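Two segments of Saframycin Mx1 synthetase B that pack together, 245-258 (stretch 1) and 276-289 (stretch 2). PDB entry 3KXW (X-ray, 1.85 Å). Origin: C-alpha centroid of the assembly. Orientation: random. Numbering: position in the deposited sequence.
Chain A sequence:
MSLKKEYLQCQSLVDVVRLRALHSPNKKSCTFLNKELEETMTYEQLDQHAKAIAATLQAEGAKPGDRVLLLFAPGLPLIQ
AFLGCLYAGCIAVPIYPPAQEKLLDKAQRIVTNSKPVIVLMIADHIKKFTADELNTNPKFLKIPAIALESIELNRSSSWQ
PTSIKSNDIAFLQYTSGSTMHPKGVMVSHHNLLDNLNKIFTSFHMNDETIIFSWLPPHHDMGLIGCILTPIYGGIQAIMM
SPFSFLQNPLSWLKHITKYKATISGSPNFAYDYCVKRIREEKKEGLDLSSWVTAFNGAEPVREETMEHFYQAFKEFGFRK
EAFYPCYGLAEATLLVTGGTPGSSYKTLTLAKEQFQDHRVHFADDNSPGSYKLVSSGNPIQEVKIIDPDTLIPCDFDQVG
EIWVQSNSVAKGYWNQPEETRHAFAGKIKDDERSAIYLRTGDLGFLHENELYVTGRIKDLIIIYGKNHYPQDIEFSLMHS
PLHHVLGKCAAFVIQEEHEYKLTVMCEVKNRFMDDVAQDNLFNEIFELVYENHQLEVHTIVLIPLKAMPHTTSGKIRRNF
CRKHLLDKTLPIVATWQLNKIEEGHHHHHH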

# COMPACT_ATOMS: atom_id res chain seq x y z
N PHE A 245 6.05 3.71 12.43
CA PHE A 245 6.24 2.26 12.41
C PHE A 245 7.70 1.86 12.14
O PHE A 245 8.28 1.05 12.87
CB PHE A 245 5.35 1.61 11.35
CG PHE A 245 5.63 0.16 11.18
CD1 PHE A 245 5.48 -0.71 12.25
CD2 PHE A 245 6.11 -0.33 9.98
CE1 PHE A 245 5.79 -2.05 12.12
CE2 PHE A 245 6.40 -1.67 9.84
CZ PHE A 245 6.25 -2.53 10.91
N LEU A 246 8.29 2.44 11.10
CA LEU A 246 9.66 2.07 10.71
C LEU A 246 10.67 2.43 11.77
O LEU A 246 11.59 1.66 12.04
CB LEU A 246 10.02 2.66 9.35
CG LEU A 246 9.27 2.05 8.15
CD1 LEU A 246 9.82 2.62 6.87
CD2 LEU A 246 9.40 0.54 8.10
N GLN A 247 10.50 3.58 12.40
CA GLN A 247 11.39 3.96 13.50
C GLN A 247 11.29 3.05 14.71
O GLN A 247 12.25 2.91 15.46
CB GLN A 247 11.09 5.38 13.94
CG GLN A 247 11.47 6.42 12.92
CD GLN A 247 12.81 7.05 13.22
OE1 GLN A 247 13.79 6.83 12.50
NE2 GLN A 247 12.86 7.83 14.29
N ASN A 248 10.12 2.45 14.94
CA ASN A 248 9.88 1.72 16.18
C ASN A 248 8.71 0.77 15.97
O ASN A 248 7.60 1.07 16.39
CB ASN A 248 9.52 2.70 17.32
CG ASN A 248 9.38 2.01 18.67
OD1 ASN A 248 9.96 0.95 18.91
ND2 ASN A 248 8.60 2.63 19.58
N PRO A 249 8.96 -0.37 15.32
CA PRO A 249 7.88 -1.28 14.90
C PRO A 249 7.13 -1.85 16.09
O PRO A 249 5.95 -2.22 15.96
CB PRO A 249 8.62 -2.41 14.16
CG PRO A 249 10.01 -1.95 13.97
CD PRO A 249 10.29 -0.86 14.95
N LEU A 250 7.81 -1.96 17.24
CA LEU A 250 7.14 -2.36 18.47
C LEU A 250 5.90 -1.50 18.72
O LEU A 250 4.92 -2.00 19.28
CB LEU A 250 8.09 -2.24 19.66
CG LEU A 250 7.42 -2.45 21.02
CD1 LEU A 250 6.90 -3.86 21.11
CD2 LEU A 250 8.44 -2.17 22.12
N SER A 251 5.94 -0.23 18.33
CA SER A 251 4.79 0.63 18.61
C SER A 251 3.50 0.14 17.94
O SER A 251 2.41 0.33 18.46
CB SER A 251 5.06 2.11 18.30
OG SER A 251 5.16 2.32 16.91
N TRP A 252 3.63 -0.53 16.80
CA TRP A 252 2.44 -1.15 16.18
C TRP A 252 1.75 -2.11 17.15
O TRP A 252 0.53 -2.08 17.32
CB TRP A 252 2.86 -1.91 14.93
CG TRP A 252 1.72 -2.50 14.09
CD1 TRP A 252 0.40 -2.16 14.12
CD2 TRP A 252 1.86 -3.48 13.06
NE1 TRP A 252 -0.30 -2.88 13.18
CE2 TRP A 252 0.58 -3.69 12.50
CE3 TRP A 252 2.95 -4.19 12.53
CZ2 TRP A 252 0.35 -4.60 11.46
CZ3 TRP A 252 2.72 -5.11 11.49
CH2 TRP A 252 1.42 -5.30 10.97
N LEU A 253 2.54 -2.97 17.77
CA LEU A 253 1.99 -4.01 18.64
C LEU A 253 1.59 -3.44 20.00
O LEU A 253 0.60 -3.88 20.59
CB LEU A 253 2.97 -5.18 18.77
CG LEU A 253 3.57 -5.68 17.44
CD1 LEU A 253 4.51 -6.85 17.73
CD2 LEU A 253 2.50 -6.10 16.43
N LYS A 254 2.33 -2.45 20.48
CA LYS A 254 1.91 -1.70 21.68
C LYS A 254 0.55 -1.02 21.49
O LYS A 254 -0.32 -1.08 22.38
CB LYS A 254 2.94 -0.64 22.06
CG LYS A 254 4.13 -1.18 22.81
CD LYS A 254 4.93 -0.01 23.41
CE LYS A 254 6.10 -0.48 24.26
NZ LYS A 254 6.91 0.68 24.79
N HIS A 255 0.36 -0.35 20.37
CA HIS A 255 -0.95 0.29 20.14
C HIS A 255 -2.08 -0.71 19.96
O HIS A 255 -3.18 -0.47 20.43
CB HIS A 255 -0.89 1.27 18.97
CG HIS A 255 -0.09 2.49 19.28
ND1 HIS A 255 0.67 3.15 18.35
CD2 HIS A 255 0.10 3.14 20.45
CE1 HIS A 255 1.27 4.18 18.92
NE2 HIS A 255 0.94 4.19 20.20
N ILE A 256 -1.81 -1.82 19.27
CA ILE A 256 -2.82 -2.85 19.11
C ILE A 256 -3.24 -3.29 20.50
O ILE A 256 -4.44 -3.52 20.77
CB ILE A 256 -2.29 -4.05 18.28
CG1 ILE A 256 -2.27 -3.67 16.77
CG2 ILE A 256 -3.13 -5.30 18.54
CD1 ILE A 256 -1.59 -4.75 15.86
N THR A 257 -2.25 -3.40 21.37
CA THR A 257 -2.46 -3.83 22.74
C THR A 257 -3.32 -2.81 23.51
O THR A 257 -4.35 -3.17 24.10
CB THR A 257 -1.12 -4.00 23.48
OG1 THR A 257 -0.39 -5.11 22.92
CG2 THR A 257 -1.37 -4.26 24.99
N LYS A 258 -2.87 -1.56 23.50
CA LYS A 258 -3.52 -0.48 24.23
C LYS A 258 -4.96 -0.26 23.80
O LYS A 258 -5.84 -0.13 24.63
CB LYS A 258 -2.74 0.82 24.07
CG LYS A 258 -3.29 2.00 24.89
CD LYS A 258 -2.38 3.22 24.76
CE LYS A 258 -2.99 4.44 25.42
NZ LYS A 258 -2.01 5.55 25.46
N LYS A 276 12.38 -9.12 13.04
CA LYS A 276 13.78 -8.74 12.98
C LYS A 276 14.16 -7.66 14.00
O LYS A 276 15.27 -7.69 14.57
CB LYS A 276 14.14 -8.26 11.57
CG LYS A 276 15.64 -8.10 11.40
CD LYS A 276 16.07 -8.55 10.05
CE LYS A 276 17.56 -8.86 10.03
NZ LYS A 276 17.80 -10.31 10.14
N ARG A 277 13.26 -6.70 14.21
CA ARG A 277 13.57 -5.47 14.96
C ARG A 277 13.26 -5.54 16.46
O ARG A 277 13.78 -4.75 17.23
CB ARG A 277 12.83 -4.27 14.36
CG ARG A 277 13.40 -3.71 13.02
CD ARG A 277 14.72 -2.95 13.17
NE ARG A 277 14.63 -1.78 14.04
CZ ARG A 277 14.43 -0.53 13.63
NH1 ARG A 277 14.31 -0.25 12.35
NH2 ARG A 277 14.36 0.45 14.52
N ILE A 278 12.38 -6.44 16.87
CA ILE A 278 11.89 -6.44 18.25
C ILE A 278 12.59 -7.50 19.10
O ILE A 278 12.38 -8.69 18.92
CB ILE A 278 10.36 -6.59 18.29
CG1 ILE A 278 9.71 -5.45 17.48
CG2 ILE A 278 9.84 -6.63 19.73
CD1 ILE A 278 8.21 -5.51 17.41
N ARG A 279 13.43 -7.06 20.03
CA ARG A 279 14.15 -7.99 20.90
C ARG A 279 13.18 -8.66 21.89
O ARG A 279 12.22 -8.04 22.34
CB ARG A 279 15.23 -7.24 21.69
CG ARG A 279 16.34 -6.70 20.84
CD ARG A 279 17.00 -7.83 20.06
NE ARG A 279 17.87 -7.31 19.01
CZ ARG A 279 17.54 -7.22 17.72
NH1 ARG A 279 16.34 -7.64 17.30
NH2 ARG A 279 18.41 -6.72 16.84
N GLU A 280 13.47 -9.90 22.23
CA GLU A 280 12.67 -10.63 23.22
C GLU A 280 12.26 -9.80 24.44
O GLU A 280 11.11 -9.84 24.86
CB GLU A 280 13.39 -11.88 23.70
CG GLU A 280 12.50 -12.79 24.53
CD GLU A 280 11.28 -13.27 23.75
OE1 GLU A 280 11.34 -13.35 22.50
OE2 GLU A 280 10.25 -13.58 24.39
N GLU A 281 13.19 -9.06 25.03
CA GLU A 281 12.89 -8.35 26.27
C GLU A 281 11.95 -7.17 26.05
O GLU A 281 11.25 -6.72 26.96
CB GLU A 281 14.18 -7.93 26.99
CG GLU A 281 15.04 -6.97 26.21
CD GLU A 281 16.01 -7.67 25.27
OE1 GLU A 281 15.94 -8.92 25.10
OE2 GLU A 281 16.87 -6.94 24.70
N LYS A 282 11.92 -6.66 24.83
CA LYS A 282 11.07 -5.52 24.52
C LYS A 282 9.60 -5.93 24.30
O LYS A 282 8.74 -5.06 24.20
CB LYS A 282 11.61 -4.77 23.30
CG LYS A 282 12.95 -4.09 23.55
CD LYS A 282 12.81 -2.99 24.58
CE LYS A 282 14.14 -2.28 24.83
NZ LYS A 282 14.02 -1.30 25.95
N LYS A 283 9.34 -7.23 24.23
CA LYS A 283 7.97 -7.74 24.05
C LYS A 283 7.15 -7.69 25.34
O LYS A 283 5.92 -7.83 25.31
CB LYS A 283 7.98 -9.18 23.55
CG LYS A 283 8.79 -9.42 22.27
CD LYS A 283 8.84 -10.89 21.91
CE LYS A 283 9.70 -11.14 20.66
NZ LYS A 283 9.82 -12.61 20.42
N GLU A 284 7.83 -7.53 26.47
CA GLU A 284 7.14 -7.49 27.76
C GLU A 284 6.08 -6.39 27.77
O GLU A 284 6.36 -5.26 27.39
CB GLU A 284 8.15 -7.29 28.90
CG GLU A 284 7.73 -8.00 30.19
CD GLU A 284 8.76 -7.92 31.34
OE1 GLU A 284 9.97 -7.75 31.08
OE2 GLU A 284 8.32 -8.04 32.51
N GLY A 285 4.86 -6.72 28.16
CA GLY A 285 3.79 -5.74 28.10
C GLY A 285 2.81 -5.90 26.93
O GLY A 285 1.74 -5.30 26.95
N LEU A 286 3.16 -6.70 25.92
CA LEU A 286 2.23 -6.90 24.80
C LEU A 286 1.08 -7.81 25.20
O LEU A 286 1.24 -8.66 26.05
CB LEU A 286 2.94 -7.50 23.59
CG LEU A 286 4.02 -6.63 22.95
CD1 LEU A 286 4.66 -7.39 21.77
CD2 LEU A 286 3.43 -5.29 22.50
N ASP A 287 -0.07 -7.62 24.57
CA ASP A 287 -1.21 -8.54 24.67
C ASP A 287 -1.98 -8.39 23.38
O ASP A 287 -2.68 -7.41 23.18
CB ASP A 287 -2.12 -8.18 25.84
CG ASP A 287 -3.39 -9.03 25.87
OD1 ASP A 287 -3.53 -9.99 25.09
OD2 ASP A 287 -4.26 -8.75 26.72
N LEU A 288 -1.85 -9.38 22.51
CA LEU A 288 -2.38 -9.28 21.16
C LEU A 288 -3.63 -10.14 21.00
O LEU A 288 -4.02 -10.46 19.88
CB LEU A 288 -1.30 -9.70 20.15
CG LEU A 288 -0.02 -8.85 20.22
CD1 LEU A 288 1.12 -9.45 19.35
CD2 LEU A 288 -0.26 -7.36 19.91
N SER A 289 -4.24 -10.54 22.12
CA SER A 289 -5.42 -11.41 22.04
C SER A 289 -6.61 -10.79 21.31
O SER A 289 -7.42 -11.51 20.76
CB SER A 289 -5.85 -11.91 23.43
OG SER A 289 -6.00 -10.82 24.32

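The centre of this contact is a small patch of aliphatic side chains. Along the helix of stretch 1, Leu-250, Leu-253, Ile-256 and Thr-257 recur at intervals of three, three and one, the spacing that gathers residues on one side of a helix. Stretch 2 answers with Ile-278, Leu-286 and Leu-288, carried on a chain that is mostly loop and turn. Leu-253 sits in the middle: its CD1 lies 3.9 Å from CD1 of Ile-278, while its CB lies 3.8 Å from CD2 of Leu-286 and 4.1 Å from CD2 of Leu-288. Branched aliphatic chains suit such a place because they fill space without leaving polar groups unpaired.

The flanking pairs extend the patch along the helix. CD1 of Ile-278 approaches the backbone itself, 3.5 Å from CA of Leu-250, and CD1 of Leu-250 comes within 4.0 Å of CD2 of Leu-286. Further on, CG2 of Ile-256 meets CD2 of Leu-288 at 3.8 Å. Leu-286 and Leu-288 both start sideways at CA-to-CB, but the ends of their side chains come nearer to the helix.

The backbone of stretch 2 runs in the same general sense as stretch 1, pairing Leu-250 with Ile-278 (CA to CA 6.3 Å) and, later, Thr-257 with Asp-287 (CA to CA 5.2 Å). Between these points it makes a detour through a 3-10 segment and a type II turn from Lys-283 to Leu-286, closed by a hydrogen bond from Leu-286 N to Lys-283 O (3.0 Å). Gly-285 occupies the turn with a positive phi of 103°, where a CB would be jammed against the preceding carbonyl oxygen.

At one end of the contact, Thr-257 joins apolar and polar chemistry. Its OG1 accepts a nearly linear hydrogen bond from Asp-287 N (3.0 Å, 176°) and donates to Leu-253 O (2.8 Å), so one hydroxyl links the loop backbone to the helix backbone. Its methyl CG2 meanwhile packs 4.1 Å from CB of Asp-287. OD1 of Asp-287 bonds within its own stretch, accepting from Ser-289 OG at 2.7 Å and from Ser-289 N at 3.1 Å.

At the other end, Arg-277 serves two surroundings. Its aliphatic CB rests 3.7 Å from CG of Pro-249, and Pro-249 CD lies over one face of the guanidinium. The charged group reaches the end of the first helix of stretch 1, bringing NH1 to 3.3 Å from Leu-246 O, a carbonyl in a region where helical oxygens lack further amide partners.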